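Local coordinates for protein ANGPTL4 C-terminal chain (PDB 6U1U) that inactivates lipoprotein lipase and so regulates triglyceride clearance from serum, seen here as its C-terminal fibrinogen-like domain with palmitic acid bound, at residues Ala158-Trp166 / Leu190-Thr198; Thr114-Ala125 / Pro134-Phe142. All blocks are in the same frame, centred on the assembly; numbering follows the deposited sequence.

Interaction 1 of 2, residues Ala158-Trp166 / Leu190-Thr198. With PLM (palmitic acid), chain B.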
loop_
_atom_site.group_PDB
_atom_site.type_symbol
_atom_site.label_atom_id
_atom_site.label_comp_id
_atom_site.label_asym_id
_atom_site.label_seq_id
_atom_site.Cartn_x
_atom_site.Cartn_y
_atom_site.Cartn_z
ATOM N N ALA A 158 4.282 7.855 12.249
ATOM C CA ALA A 158 3.808 8.563 11.072
ATOM C C ALA A 158 4.161 10.049 11.136
ATOM O O ALA A 158 4.514 10.665 10.122
ATOM C CB ALA A 158 2.297 8.363 10.923
ATOM N N LYS A 159 4.077 10.645 12.318
ATOM C CA LYS A 159 4.422 12.063 12.408
ATOM C C LYS A 159 5.909 12.292 12.154
ATOM O O LYS A 159 6.296 13.294 11.544
ATOM C CB LYS A 159 4.015 12.600 13.788
ATOM C CG LYS A 159 3.762 14.099 13.810
ATOM C CD LYS A 159 2.601 14.462 14.739
ATOM C CE LYS A 159 3.108 14.979 16.079
ATOM N NZ LYS A 159 1.971 15.314 17.008
ATOM N N SER A 160 6.766 11.381 12.624
ATOM C CA SER A 160 8.193 11.579 12.430
ATOM C C SER A 160 8.585 11.367 10.976
ATOM O O SER A 160 9.545 11.969 10.507
ATOM C CB SER A 160 8.988 10.665 13.375
ATOM O OG SER A 160 9.247 9.407 12.798
ATOM N N LEU A 161 7.840 10.552 10.240
ATOM C CA LEU A 161 8.131 10.395 8.826
ATOM C C LEU A 161 7.151 11.242 8.014
ATOM O O LEU A 161 7.057 12.463 8.201
ATOM C CB LEU A 161 8.073 8.909 8.452
ATOM C CG LEU A 161 8.982 7.993 9.279
ATOM C CD1 LEU A 161 9.013 6.546 8.697
ATOM C CD2 LEU A 161 10.380 8.556 9.403
ATOM N N SER A 162 6.398 10.611 7.123
ATOM C CA SER A 162 5.437 11.343 6.306
ATOM C C SER A 162 4.438 10.331 5.773
ATOM O O SER A 162 4.798 9.187 5.522
ATOM C CB SER A 162 6.121 12.049 5.142
ATOM O OG SER A 162 5.217 12.845 4.389
ATOM N N GLY A 163 3.195 10.741 5.609
ATOM C CA GLY A 163 2.246 9.836 4.960
ATOM C C GLY A 163 1.610 8.857 5.925
ATOM O O GLY A 163 1.653 9.004 7.152
ATOM N N GLY A 164 0.959 7.857 5.339
ATOM C CA GLY A 164 0.275 6.832 6.113
ATOM C C GLY A 164 0.760 5.459 5.668
ATOM O O GLY A 164 0.991 5.233 4.487
ATOM N N TRP A 165 0.956 4.579 6.634
ATOM C CA TRP A 165 1.560 3.288 6.291
ATOM C C TRP A 165 1.303 2.274 7.384
ATOM O O TRP A 165 0.907 2.610 8.502
ATOM C CB TRP A 165 3.080 3.425 6.065
ATOM C CG TRP A 165 3.736 2.269 5.340
ATOM C CD1 TRP A 165 4.723 1.431 5.819
ATOM C CD2 TRP A 165 3.489 1.865 3.989
ATOM N NE1 TRP A 165 5.100 0.539 4.841
ATOM C CE2 TRP A 165 4.352 0.770 3.714
ATOM C CE3 TRP A 165 2.616 2.321 2.993
ATOM C CZ2 TRP A 165 4.362 0.105 2.482
ATOM C CZ3 TRP A 165 2.640 1.686 1.733
ATOM C CH2 TRP A 165 3.502 0.580 1.489
ATOM N N TRP A 166 1.572 1.005 7.041
ATOM C CA TRP A 166 1.585 -0.093 8.012
ATOM C C TRP A 166 2.977 -0.118 8.619
ATOM O O TRP A 166 3.858 -0.880 8.217
ATOM C CB TRP A 166 1.262 -1.414 7.326
ATOM C CG TRP A 166 -0.133 -1.498 6.774
ATOM C CD1 TRP A 166 -1.282 -1.776 7.467
ATOM C CD2 TRP A 166 -0.516 -1.340 5.402
ATOM N NE1 TRP A 166 -2.368 -1.788 6.598
ATOM C CE2 TRP A 166 -1.915 -1.524 5.332
ATOM C CE3 TRP A 166 0.190 -1.017 4.236
ATOM C CZ2 TRP A 166 -2.633 -1.403 4.129
ATOM C CZ3 TRP A 166 -0.519 -0.899 3.040
ATOM C CH2 TRP A 166 -1.913 -1.077 2.996
ATOM N N LEU A 190 15.502 12.431 3.725
ATOM C CA LEU A 190 15.295 11.146 3.039
ATOM C C LEU A 190 14.660 10.115 3.964
ATOM O O LEU A 190 13.959 9.202 3.492
ATOM C CB LEU A 190 16.608 10.571 2.471
ATOM C CG LEU A 190 17.240 11.219 1.245
ATOM C CD1 LEU A 190 18.652 10.671 1.003
ATOM C CD2 LEU A 190 16.364 11.068 -0.012
ATOM N N LYS A 191 14.875 10.262 5.271
ATOM C CA LYS A 191 14.140 9.456 6.248
ATOM C C LYS A 191 12.621 9.556 6.058
ATOM O O LYS A 191 11.889 8.600 6.356
ATOM C CB LYS A 191 14.534 9.904 7.652
ATOM C CG LYS A 191 13.489 9.819 8.694
ATOM C CD LYS A 191 13.559 10.988 9.702
ATOM C CE LYS A 191 12.797 10.623 10.985
ATOM N NZ LYS A 191 13.023 11.580 12.122
ATOM N N LYS A 192 12.126 10.704 5.614
ATOM C CA LYS A 192 10.693 10.867 5.386
ATOM C C LYS A 192 10.282 10.483 3.977
ATOM O O LYS A 192 9.159 10.795 3.575
ATOM C CB LYS A 192 10.271 12.310 5.652
ATOM C CG LYS A 192 10.625 12.811 7.062
ATOM C CD LYS A 192 10.228 14.262 7.226
ATOM C CE LYS A 192 9.984 14.599 8.693
ATOM N NZ LYS A 192 8.529 14.580 9.057
ATOM N N GLY A 193 11.148 9.800 3.223
ATOM C CA GLY A 193 10.913 9.529 1.821
ATOM C C GLY A 193 10.168 8.231 1.539
ATOM O O GLY A 193 9.610 7.588 2.434
ATOM N N ILE A 194 10.212 7.846 0.266
ATOM C CA ILE A 194 9.555 6.654 -0.278
ATOM C C ILE A 194 10.607 5.561 -0.301
ATOM O O ILE A 194 11.505 5.584 -1.151
ATOM C CB ILE A 194 9.018 6.925 -1.681
ATOM C CG1 ILE A 194 8.007 8.064 -1.631
ATOM C CG2 ILE A 194 8.362 5.686 -2.310
ATOM C CD1 ILE A 194 7.586 8.485 -3.025
ATOM N N PHE A 195 10.523 4.595 0.614
ATOM C CA PHE A 195 11.619 3.639 0.701
ATOM C C PHE A 195 11.096 2.226 0.904
ATOM O O PHE A 195 9.994 2.006 1.416
ATOM C CB PHE A 195 12.600 4.016 1.829
ATOM C CG PHE A 195 12.073 3.779 3.223
ATOM C CD1 PHE A 195 11.243 4.720 3.846
ATOM C CD2 PHE A 195 12.432 2.625 3.932
ATOM C CE1 PHE A 195 10.773 4.478 5.146
ATOM C CE2 PHE A 195 11.977 2.402 5.235
ATOM C CZ PHE A 195 11.157 3.323 5.830
ATOM N N TRP A 196 11.927 1.256 0.571
ATOM C CA TRP A 196 11.733 -0.192 0.839
ATOM C C TRP A 196 13.139 -0.678 1.217
ATOM O O TRP A 196 13.926 -0.863 0.347
ATOM C CB TRP A 196 11.174 -0.928 -0.369
ATOM C CG TRP A 196 10.748 -2.330 -0.086
ATOM C CD1 TRP A 196 11.512 -3.448 -0.110
ATOM C CD2 TRP A 196 9.424 -2.771 0.230
ATOM N NE1 TRP A 196 10.776 -4.543 0.189
ATOM C CE2 TRP A 196 9.489 -4.164 0.410
ATOM C CE3 TRP A 196 8.206 -2.122 0.392
ATOM C CZ2 TRP A 196 8.372 -4.917 0.724
ATOM C CZ3 TRP A 196 7.102 -2.863 0.701
ATOM C CH2 TRP A 196 7.194 -4.234 0.883
ATOM N N LYS A 197 13.372 -0.889 2.497
ATOM C CA LYS A 197 14.745 -0.975 2.999
ATOM C C LYS A 197 15.515 -2.114 2.345
ATOM O O LYS A 197 16.646 -1.918 1.878
ATOM C CB LYS A 197 14.739 -1.127 4.518
ATOM C CG LYS A 197 16.189 -1.259 5.109
ATOM C CD LYS A 197 16.163 -1.122 6.606
ATOM C CE LYS A 197 15.693 -2.424 7.251
ATOM N NZ LYS A 197 15.304 -2.247 8.697
ATOM N N THR A 198 14.890 -3.277 2.214
ATOM C CA THR A 198 15.610 -4.462 1.737
ATOM C C THR A 198 15.905 -4.473 0.242
ATOM O O THR A 198 16.642 -5.358 -0.207
ATOM C CB THR A 198 14.837 -5.734 2.096
ATOM O OG1 THR A 198 13.502 -5.648 1.588
ATOM C CG2 THR A 198 14.777 -5.910 3.583
HETATM C C1 PLM B . 12.462 -4.057 9.821
HETATM O O1 PLM B . 12.627 -2.877 10.205
HETATM O O2 PLM B . 13.204 -4.618 9.005
HETATM C C2 PLM B . 11.333 -4.868 10.445
HETATM C C3 PLM B . 10.636 -5.920 9.636
HETATM C C4 PLM B . 9.161 -6.024 9.990
HETATM C C5 PLM B . 8.261 -6.561 8.911
HETATM C C6 PLM B . 6.823 -6.081 8.975
HETATM C C7 PLM B . 6.122 -6.038 7.642
HETATM C C8 PLM B . 4.946 -5.104 7.524
HETATM C C9 PLM B . 5.310 -3.774 6.963
HETATM C CA PLM B . 4.445 -3.278 5.881
HETATM C CB PLM B . 4.517 -4.012 4.602
HETATM C CC PLM B . 3.362 -3.714 3.732
HETATM C CD PLM B . 3.519 -4.102 2.327
HETATM C CE PLM B . 4.074 -5.464 2.172
HETATM C CF PLM B . 3.107 -6.527 1.824
HETATM C CG PLM B . 2.919 -7.517 2.924
#
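Lys192 grips the backbone of Ser160 and Leu161, where helix 157-160 ends. NZ donates to Leu161 O at 2.7 Å, a short bond with the donor tilted 17° from the carbonyl plane. A weak second bond runs from NZ to Ser160 O at 3.2 Å. The lysine chain is extended as far as CE and then bends (chi4 -99°), which turns NZ in toward both carbonyls.

Apolar contacts lie beside this grip. Leu161 and Lys191 cross at about a right angle, and Leu161 CD2 presses on Lys191 CG at 3.4 Å, tighter than usual. Leu161 CD1 comes to the edge of the Phe195 ring. Further along, Trp165 CZ2 and Trp196 CZ3 meet at 4.4 Å, while Trp165 NE1 is hydrogen-bonded to Ser173 OG.

The tryptophans continue to the palmitic acid. Its CE atom lies in the plane of the Trp196 ring, 3.6 Å from CH2 at the ring edge. Trp165 and Trp166 also touch the alkyl chain. Lys197 NZ hydrogen-bonds both carboxylate oxygens, O1 at 3.1 Å and O2 at 3.2 Å. Thr169 OG1 is also hydrogen-bonded to the palmitic acid.

Without the ammonium group, as with an alanine at Lys192, the carbonyls of Ser160 and Leu161 would probably lose this donor and the backbone could shift. One lysine thus fixes the backbone after the helix, while tryptophans meet the lipid chain and Lys197 and Thr169 hold its polar head.

Interaction 2 of 2, residues Thr114-Ala125 / Pro134-Phe142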
loop_
_atom_site.group_PDB
_atom_site.type_symbol
_atom_site.label_atom_id
_atom_site.label_comp_id
_atom_site.label_asym_id
_atom_site.label_seq_id
_atom_site.Cartn_x
_atom_site.Cartn_y
_atom_site.Cartn_z
ATOM N N THR A 114 -10.061 -2.899 13.020
ATOM C CA THR A 114 -8.683 -3.302 13.270
ATOM C C THR A 114 -7.676 -2.213 12.901
ATOM O O THR A 114 -6.481 -2.494 12.836
ATOM C CB THR A 114 -8.327 -4.571 12.490
ATOM O OG1 THR A 114 -8.168 -4.240 11.090
ATOM C CG2 THR A 114 -9.372 -5.642 12.649
ATOM N N ALA A 115 -8.124 -0.973 12.685
ATOM C CA ALA A 115 -7.284 0.069 12.084
ATOM C C ALA A 115 -6.690 -0.423 10.762
ATOM O O ALA A 115 -5.533 -0.141 10.456
ATOM C CB ALA A 115 -6.159 0.547 13.015
ATOM N N TYR A 116 -7.502 -1.149 9.991
ATOM C CA TYR A 116 -7.108 -1.683 8.679
ATOM C C TYR A 116 -5.766 -2.428 8.762
ATOM O O TYR A 116 -4.832 -2.175 7.994
ATOM C CB TYR A 116 -7.057 -0.569 7.629
ATOM C CG TYR A 116 -8.401 0.114 7.410
ATOM C CD1 TYR A 116 -9.429 -0.545 6.756
ATOM C CD2 TYR A 116 -8.638 1.414 7.861
ATOM C CE1 TYR A 116 -10.665 0.062 6.539
ATOM C CE2 TYR A 116 -9.876 2.031 7.641
ATOM C CZ TYR A 116 -10.871 1.345 6.987
ATOM O OH TYR A 116 -12.086 1.929 6.761
ATOM N N SER A 117 -5.684 -3.362 9.713
ATOM C CA SER A 117 -4.447 -4.106 9.933
ATOM C C SER A 117 -4.134 -5.049 8.786
ATOM O O SER A 117 -5.013 -5.750 8.276
ATOM C CB SER A 117 -4.538 -4.944 11.207
ATOM O OG SER A 117 -4.518 -4.078 12.336
ATOM N N LEU A 118 -2.859 -5.098 8.431
ATOM C CA LEU A 118 -2.352 -6.130 7.544
ATOM C C LEU A 118 -2.049 -7.330 8.413
ATOM O O LEU A 118 -1.353 -7.206 9.433
ATOM C CB LEU A 118 -1.099 -5.664 6.831
ATOM C CG LEU A 118 -0.811 -6.054 5.396
ATOM C CD1 LEU A 118 -2.030 -5.853 4.505
ATOM C CD2 LEU A 118 0.361 -5.177 4.952
ATOM N N GLN A 119 -2.647 -8.454 8.056
ATOM C CA GLN A 119 -2.548 -9.693 8.814
ATOM C C GLN A 119 -1.686 -10.662 8.016
ATOM O O GLN A 119 -2.048 -11.037 6.892
ATOM C CB GLN A 119 -3.950 -10.233 9.073
ATOM C CG GLN A 119 -4.748 -9.211 9.910
ATOM C CD GLN A 119 -6.247 -9.295 9.739
ATOM O OE1 GLN A 119 -6.763 -10.053 8.907
ATOM N NE2 GLN A 119 -6.964 -8.489 10.517
ATOM N N LEU A 120 -0.537 -10.979 8.586
ATOM C CA LEU A 120 0.444 -11.815 7.893
ATOM C C LEU A 120 0.619 -13.165 8.585
ATOM O O LEU A 120 0.715 -13.197 9.766
ATOM C CB LEU A 120 1.768 -11.053 7.877
ATOM C CG LEU A 120 1.726 -9.647 7.293
ATOM C CD1 LEU A 120 3.074 -8.973 7.371
ATOM C CD2 LEU A 120 1.268 -9.703 5.860
ATOM N N THR A 121 0.759 -14.242 7.805
ATOM C CA THR A 121 1.191 -15.507 8.414
ATOM C C THR A 121 2.670 -15.442 8.781
ATOM O O THR A 121 3.403 -14.558 8.367
ATOM C CB THR A 121 0.984 -16.666 7.456
ATOM O OG1 THR A 121 1.827 -16.450 6.324
ATOM C CG2 THR A 121 -0.470 -16.759 7.037
ATOM N N ALA A 122 3.136 -16.397 9.592
ATOM C CA ALA A 122 4.554 -16.355 9.942
ATOM C C ALA A 122 5.494 -16.529 8.738
ATOM O O ALA A 122 6.501 -15.799 8.658
ATOM C CB ALA A 122 4.823 -17.404 11.033
ATOM N N PRO A 123 5.235 -17.421 7.782
ATOM C CA PRO A 123 6.095 -17.454 6.589
ATOM C C PRO A 123 6.111 -16.143 5.813
ATOM O O PRO A 123 7.166 -15.760 5.307
ATOM C CB PRO A 123 5.489 -18.591 5.743
ATOM C CG PRO A 123 4.750 -19.453 6.717
ATOM C CD PRO A 123 4.255 -18.525 7.807
ATOM N N VAL A 124 4.967 -15.464 5.659
ATOM C CA VAL A 124 4.972 -14.202 4.911
ATOM C C VAL A 124 5.721 -13.115 5.678
ATOM O O VAL A 124 6.515 -12.350 5.102
ATOM C CB VAL A 124 3.529 -13.793 4.567
ATOM C CG1 VAL A 124 3.506 -12.406 3.974
ATOM C CG2 VAL A 124 2.919 -14.823 3.590
ATOM N N ALA A 125 5.485 -13.012 6.987
ATOM C CA ALA A 125 6.277 -12.085 7.780
ATOM C C ALA A 125 7.754 -12.380 7.619
ATOM O O ALA A 125 8.589 -11.462 7.605
ATOM C CB ALA A 125 5.869 -12.161 9.257
ATOM N N PRO A 134 5.402 -16.038 15.715
ATOM C CA PRO A 134 4.726 -17.298 16.080
ATOM C C PRO A 134 3.816 -17.765 14.965
ATOM O O PRO A 134 3.411 -16.945 14.132
ATOM C CB PRO A 134 3.910 -16.911 17.329
ATOM C CG PRO A 134 3.711 -15.448 17.227
ATOM C CD PRO A 134 4.981 -14.904 16.556
ATOM N N PRO A 135 3.421 -19.043 14.953
ATOM C CA PRO A 135 2.503 -19.528 13.900
ATOM C C PRO A 135 1.230 -18.727 13.777
ATOM O O PRO A 135 0.574 -18.765 12.729
ATOM C CB PRO A 135 2.185 -20.968 14.357
ATOM C CG PRO A 135 3.329 -21.352 15.214
ATOM C CD PRO A 135 3.752 -20.114 15.927
ATOM N N SER A 136 0.822 -18.039 14.842
ATOM C CA SER A 136 -0.377 -17.226 14.767
ATOM C C SER A 136 -0.181 -16.006 13.872
ATOM O O SER A 136 -1.175 -15.389 13.473
ATOM C CB SER A 136 -0.805 -16.804 16.168
ATOM O OG SER A 136 0.186 -16.001 16.778
ATOM N N GLY A 137 1.061 -15.651 13.569
ATOM C CA GLY A 137 1.352 -14.603 12.595
ATOM C C GLY A 137 1.545 -13.240 13.236
ATOM O O GLY A 137 1.838 -13.098 14.422
ATOM N N LEU A 138 1.350 -12.216 12.417
ATOM C CA LEU A 138 1.658 -10.843 12.781
ATOM C C LEU A 138 0.535 -9.959 12.254
ATOM O O LEU A 138 0.103 -10.150 11.122
ATOM C CB LEU A 138 3.005 -10.458 12.142
ATOM C CG LEU A 138 3.492 -9.017 12.230
ATOM C CD1 LEU A 138 3.509 -8.537 13.676
ATOM C CD2 LEU A 138 4.888 -8.938 11.629
ATOM N N SER A 139 0.050 -9.019 13.069
ATOM C CA SER A 139 -0.966 -8.053 12.652
ATOM C C SER A 139 -0.345 -6.666 12.794
ATOM O O SER A 139 0.243 -6.354 13.838
ATOM C CB SER A 139 -2.221 -8.224 13.519
ATOM O OG SER A 139 -3.129 -7.152 13.388
ATOM N N VAL A 140 -0.368 -5.866 11.729
ATOM C CA VAL A 140 0.251 -4.546 11.750
ATOM C C VAL A 140 -0.819 -3.514 11.398
ATOM O O VAL A 140 -1.316 -3.509 10.270
ATOM C CB VAL A 140 1.428 -4.435 10.764
ATOM C CG1 VAL A 140 2.076 -3.077 10.876
ATOM C CG2 VAL A 140 2.496 -5.532 11.029
ATOM N N PRO A 141 -1.188 -2.615 12.299
ATOM C CA PRO A 141 -2.207 -1.608 11.959
ATOM C C PRO A 141 -1.662 -0.543 11.025
ATOM O O PRO A 141 -0.463 -0.278 10.957
ATOM C CB PRO A 141 -2.576 -0.989 13.319
ATOM C CG PRO A 141 -1.328 -1.131 14.124
ATOM C CD PRO A 141 -0.718 -2.483 13.696
ATOM N N PHE A 142 -2.588 0.096 10.312
ATOM C CA PHE A 142 -2.243 1.286 9.547
ATOM C C PHE A 142 -2.138 2.488 10.477
ATOM O O PHE A 142 -2.929 2.619 11.413
ATOM C CB PHE A 142 -3.333 1.550 8.502
ATOM C CG PHE A 142 -2.882 2.402 7.367
ATOM C CD1 PHE A 142 -2.184 1.814 6.305
ATOM C CD2 PHE A 142 -3.152 3.772 7.338
ATOM C CE1 PHE A 142 -1.772 2.577 5.230
ATOM C CE2 PHE A 142 -2.738 4.561 6.270
ATOM C CZ PHE A 142 -2.065 3.973 5.204
HETATM O O HOH W 1 -3.748 -4.963 14.806
HETATM O O HOH W 2 -5.837 -7.806 13.093
#
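An antiparallel strand pair, 118-120 with 138-140, forms the frame of this contact. Leu118 N and Val140 O bond at 2.9 Å, and Val140 N returns to Leu118 O. Leu120 and Leu138 make the next hydrogen-bonded pair. Its bond from Leu120 N to Leu138 O is 2.7 Å and almost straight (176° at the hydrogen). Beyond the strands, Phe142 N donates to Ala115 O at 3.0 Å.

Gln119 and Ser139 form the non-hydrogen-bonded pair between them, with side chains on the other face from the leucines and Val140. With chi1 at 167°, Ser139 OG points away from its own backbone N and comes to 3.4 Å from Ser117 CB. One water joins Ser139 OG to Ser117 OG, and a second joins it to Gln119 NE2. Ser117 OG also donates to Thr114 O, in the carbonyl plane.

Strand 138-140 is an edge strand of the large antiparallel sheet of the fibrinogen C-terminal domain. Strand 118-120 lies between it and strand 100-109. On the leucine face, Leu118 and Leu120 touch the bound palmitic acid.

At the far end, Thr121 N-caps helix 122-127 through a weak bond from Val124 N. Ala122 CB rests on Pro134 O at 3.4 Å, in the type I turn Pro134-Gly137. Gly137 CA lies 3.2 Å from Leu120 O, and a side chain at Gly137 would clash with that oxygen. Ala125 CB meets Leu138 CD2 at 4.1 Å.

In the fold
Both contacts lie within the fibrinogen-like domain, their centres about 19 Å apart. In interaction 1, Leu161, Trp165, Phe195 and Trp196 are buried, and Lys191 and Lys192 lie nearer the surface. In interaction 2, Leu118, Leu120 and Val140 are buried, while Ser139 and the 134-136 turn are exposed. Interaction 2 joins neighbouring strands of the large sheet by regular backbone bonds. Interaction 1 ties loops by a lysine and aromatic rings; its strand 195-196 belongs to a separate two-stranded sheet. The two meet directly. Trp166 NE1 probably bonds to Tyr116 O, and the Phe142 ring packs against the backbone of Gly164 and Trp165. Both reach the same palmitic acid, one with tryptophans and Lys197, the other with leucines.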